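Local coordinates for protein grindelwald (Drosophila melanogaster, PDB 6ZSY) that acts as a cell-surface receptor for the TNF-like cytokine Eiger, with a role in activating JNK signalling and required for Eiger-induced apoptosis, seen here as part of its extracellular cysteine-rich domain, at residues A[26-31]-A[46-51]. Residues are numbered along the deposited sequence; the frame is centred on the assembly and turned at random. Where two conformers were deposited one is given.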
ATOM      1  N   HIS A  26       3.058  -4.338  -0.162  1.00  7.32           N
ATOM      2  CA  HIS A  26       3.143  -3.799   1.206  0.55  8.11           C
ATOM      3  C   HIS A  26       1.715  -3.668   1.741  1.00  7.33           C
ATOM      4  O   HIS A  26       0.745  -3.464   1.018  1.00  7.31           O
ATOM      5  CB  HIS A  26       3.828  -2.438   1.317  0.55  9.33           C
ATOM      6  CG  HIS A  26       5.328  -2.513   1.226  0.55  9.24           C
ATOM      7  ND1 HIS A  26       6.208  -2.088   2.178  0.55 14.01           N
ATOM      8  CD2 HIS A  26       6.122  -2.953   0.204  0.55  9.54           C
ATOM      9  CE1 HIS A  26       7.411  -2.307   1.738  0.55 14.62           C
ATOM     10  NE2 HIS A  26       7.445  -2.841   0.501  0.55 10.44           N
ATOM     11  N   PRO A  27       1.587  -3.755   3.065  1.00  8.47           N
ATOM     12  CA  PRO A  27       0.229  -3.689   3.676  1.00  8.33           C
ATOM     13  C   PRO A  27      -0.364  -2.301   3.633  1.00  7.85           C
ATOM     14  O   PRO A  27       0.243  -1.324   4.045  1.00 11.08           O
ATOM     15  CB  PRO A  27       0.431  -4.156   5.118  1.00 11.07           C
ATOM     16  CG  PRO A  27       1.869  -4.325   5.304  1.00 18.75           C
ATOM     17  CD  PRO A  27       2.605  -4.117   4.060  1.00 11.35           C
ATOM     18  N   CYS A  28      -1.641  -2.246   3.228  1.00  7.19           N
ATOM     19  CA  CYS A  28      -2.369  -0.990   3.240  1.00  8.26           C
ATOM     20  C   CYS A  28      -2.593  -0.459   4.657  1.00  9.49           C
ATOM     21  O   CYS A  28      -2.597   0.739   4.865  1.00 12.54           O
ATOM     22  CB  CYS A  28      -3.708  -1.129   2.525  1.00  9.36           C
ATOM     23  SG  CYS A  28      -3.546  -1.055   0.715  1.00  9.08           S
ATOM     24  N   ILE A  29      -2.825  -1.365   5.625  1.00 11.35           N
ATOM     25  CA  ILE A  29      -3.157  -0.883   6.950  1.00 15.43           C
ATOM     26  C   ILE A  29      -2.033  -0.033   7.478  1.00 16.65           C
ATOM     27  O   ILE A  29      -2.174   0.969   8.219  1.00 23.37           O
ATOM     28  CB  ILE A  29      -3.472  -2.028   7.891  1.00 20.19           C
ATOM     29  CG1 ILE A  29      -4.171  -1.525   9.182  1.00 28.71           C
ATOM     30  CG2 ILE A  29      -2.243  -2.843   8.249  1.00 19.98           C
ATOM     31  CD1 ILE A  29      -4.521  -2.689  10.113  1.00 42.89           C
ATOM     32  N   GLU A  30      -0.819  -0.393   7.184  1.00 15.99           N
ATOM     33  CA  GLU A  30       0.333   0.325   7.663  1.00 19.32           C
ATOM     34  C   GLU A  30       0.402   1.726   7.120  1.00 16.08           C
ATOM     35  O   GLU A  30       0.612   2.679   7.884  1.00 21.10           O
ATOM     36  CB  GLU A  30       1.651  -0.460   7.352  1.00 21.88           C
ATOM     37  CG  GLU A  30       1.638  -1.683   8.256  1.00 27.40           C
ATOM     38  CD  GLU A  30       2.990  -2.380   8.261  1.00 36.98           C
ATOM     39  OE1 GLU A  30       3.893  -1.820   7.602  1.00 40.26           O
ATOM     40  OE2 GLU A  30       3.052  -3.427   8.911  1.00 44.64           O
ATOM     41  N   VAL A  31       0.227   1.897   5.811  1.00 12.60           N
ATOM     42  CA  VAL A  31       0.317   3.213   5.189  0.52 11.49           C
ATOM     43  C   VAL A  31      -0.850   4.124   5.531  1.00  8.78           C
ATOM     44  O   VAL A  31      -0.710   5.364   5.460  1.00  9.55           O
ATOM     45  CB  VAL A  31       0.554   2.933   3.685  0.52 13.19           C
ATOM     46  CG1 VAL A  31      -0.716   2.540   2.962  0.52 14.69           C
ATOM     47  CG2 VAL A  31       1.215   4.163   3.102  0.52 14.59           C
ATOM     48  N   LYS A  46      -3.861   7.236  -2.600  1.00  7.83           N
ATOM     49  CA  LYS A  46      -3.672   6.824  -3.980  1.00  9.40           C
ATOM     50  C   LYS A  46      -3.848   5.315  -4.191  1.00  8.90           C
ATOM     51  O   LYS A  46      -4.442   4.869  -5.177  1.00 11.33           O
ATOM     52  CB  LYS A  46      -2.249   7.272  -4.442  1.00 11.89           C
ATOM     53  CG  LYS A  46      -1.839   6.924  -5.866  1.00 13.41           C
ATOM     54  CD  LYS A  46      -0.446   7.415  -6.242  1.00 18.51           C
ATOM     55  CE  LYS A  46       0.060   6.976  -7.615  1.00 17.95           C
ATOM     56  NZ  LYS A  46      -0.165   8.135  -8.489  1.00 37.56           N
ATOM     57  N   GLU A  47      -3.261   4.538  -3.291  1.00  8.19           N
ATOM     58  CA  GLU A  47      -3.070   3.108  -3.530  1.00  8.24           C
ATOM     59  C   GLU A  47      -4.042   2.218  -2.745  1.00  7.97           C
ATOM     60  O   GLU A  47      -4.215   1.053  -3.104  1.00  9.67           O
ATOM     61  CB  GLU A  47      -1.653   2.687  -3.182  1.00 10.24           C
ATOM     62  CG  GLU A  47      -0.628   3.352  -4.059  1.00 12.29           C
ATOM     63  CD  GLU A  47      -0.657   2.868  -5.503  1.00 15.55           C
ATOM     64  OE1 GLU A  47      -1.010   1.738  -5.686  1.00 20.55           O
ATOM     65  OE2 GLU A  47      -0.251   3.654  -6.404  1.00 21.23           O
ATOM     66  N   CYS A  48      -4.605   2.724  -1.633  1.00  8.12           N
ATOM     67  CA  CYS A  48      -5.353   1.889  -0.713  1.00  8.40           C
ATOM     68  C   CYS A  48      -6.805   2.312  -0.464  1.00  8.58           C
ATOM     69  O   CYS A  48      -7.687   1.466  -0.280  1.00 10.22           O
ATOM     70  CB  CYS A  48      -4.597   1.823   0.616  1.00  9.03           C
ATOM     71  SG  CYS A  48      -2.990   0.982   0.488  1.00  9.60           S
ATOM     72  N   SER A  49      -7.029   3.626  -0.419  1.00  8.14           N
ATOM     73  CA  SER A  49      -8.251   4.098   0.241  1.00  8.44           C
ATOM     74  C   SER A  49      -9.521   3.567  -0.412  1.00  8.02           C
ATOM     75  O   SER A  49     -10.513   3.326   0.314  1.00  9.95           O
ATOM     76  CB  SER A  49      -8.272   5.615   0.267  1.00  8.24           C
ATOM     77  OG  SER A  49      -8.353   6.201  -1.018  1.00  9.00           O
ATOM     78  N   ALA A  50      -9.574   3.542  -1.727  1.00  8.76           N
ATOM     79  CA  ALA A  50     -10.830   3.293  -2.405  1.00  9.35           C
ATOM     80  C   ALA A  50     -11.176   1.834  -2.469  1.00  9.20           C
ATOM     81  O   ALA A  50     -12.305   1.466  -2.831  1.00 11.35           O
ATOM     82  CB  ALA A  50     -10.790   3.901  -3.799  1.00 10.74           C
ATOM     83  N   TYR A  51     -10.217   0.966  -2.169  1.00  9.49           N
ATOM     84  CA  TYR A  51     -10.375  -0.492  -2.342  1.00 10.14           C
ATOM     85  C   TYR A  51     -11.030  -1.143  -1.105  1.00 12.20           C
ATOM     86  O   TYR A  51     -11.623  -2.209  -1.204  1.00 16.51           O
ATOM     87  CB  TYR A  51      -9.056  -1.189  -2.732  1.00 11.31           C
ATOM     88  CG  TYR A  51      -8.541  -0.505  -4.012  1.00 10.76           C
ATOM     89  CD1 TYR A  51      -7.543   0.424  -3.960  1.00 11.32           C
ATOM     90  CD2 TYR A  51      -9.122  -0.773  -5.235  1.00 13.21           C
ATOM     91  CE1 TYR A  51      -7.082   1.059  -5.109  1.00 12.63           C
ATOM     92  CE2 TYR A  51      -8.725  -0.126  -6.413  1.00 12.89           C
ATOM     93  CZ  TYR A  51      -7.713   0.786  -6.323  1.00 12.77           C
ATOM     94  OH  TYR A  51      -7.263   1.457  -7.447  1.00 17.27           O
TER
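Cys48 SG is bound to Cys28 SG at 2.1 Å, and this disulfide makes up most of a small, buried contact. Both cysteines place sulfur beside their own backbone N and anti to the carbonyl carbon (chi1 -80° at Cys28, -65° at Cys48), which swings each sulfur out across the gap to the other. A CB-SG-SG-CB torsion of -80° gives a left-handed bridge, with the CA atoms of Cys28 and Cys48 5.7 Å apart. Val31 is modelled in two conformations; in one, CG1 lies 3.7 Å from Cys48 SG, a contact therefore less certain than the bridge. No hydrogen bond crosses between 26-31 and 46-51. Beyond the bridge, Tyr51 N bonds to Cys48 O at 3.2 Å, continuing the helical winding without the regular bond pattern.

Cys28 opens helix 28-32 after the N-cap residue Pro27, whereas Cys48 comes late in helix 41-48. With the Cys32-Cys44 disulfide one turn away, the link makes a doubly bridged helical hairpin in this cysteine-rich receptor domain. Phe17 of strand 16-19 packs against Val31, Glu47 and Cys48, joining both helices to the two-stranded antiparallel sheet whose strand 24-27 leads into helix 28-32.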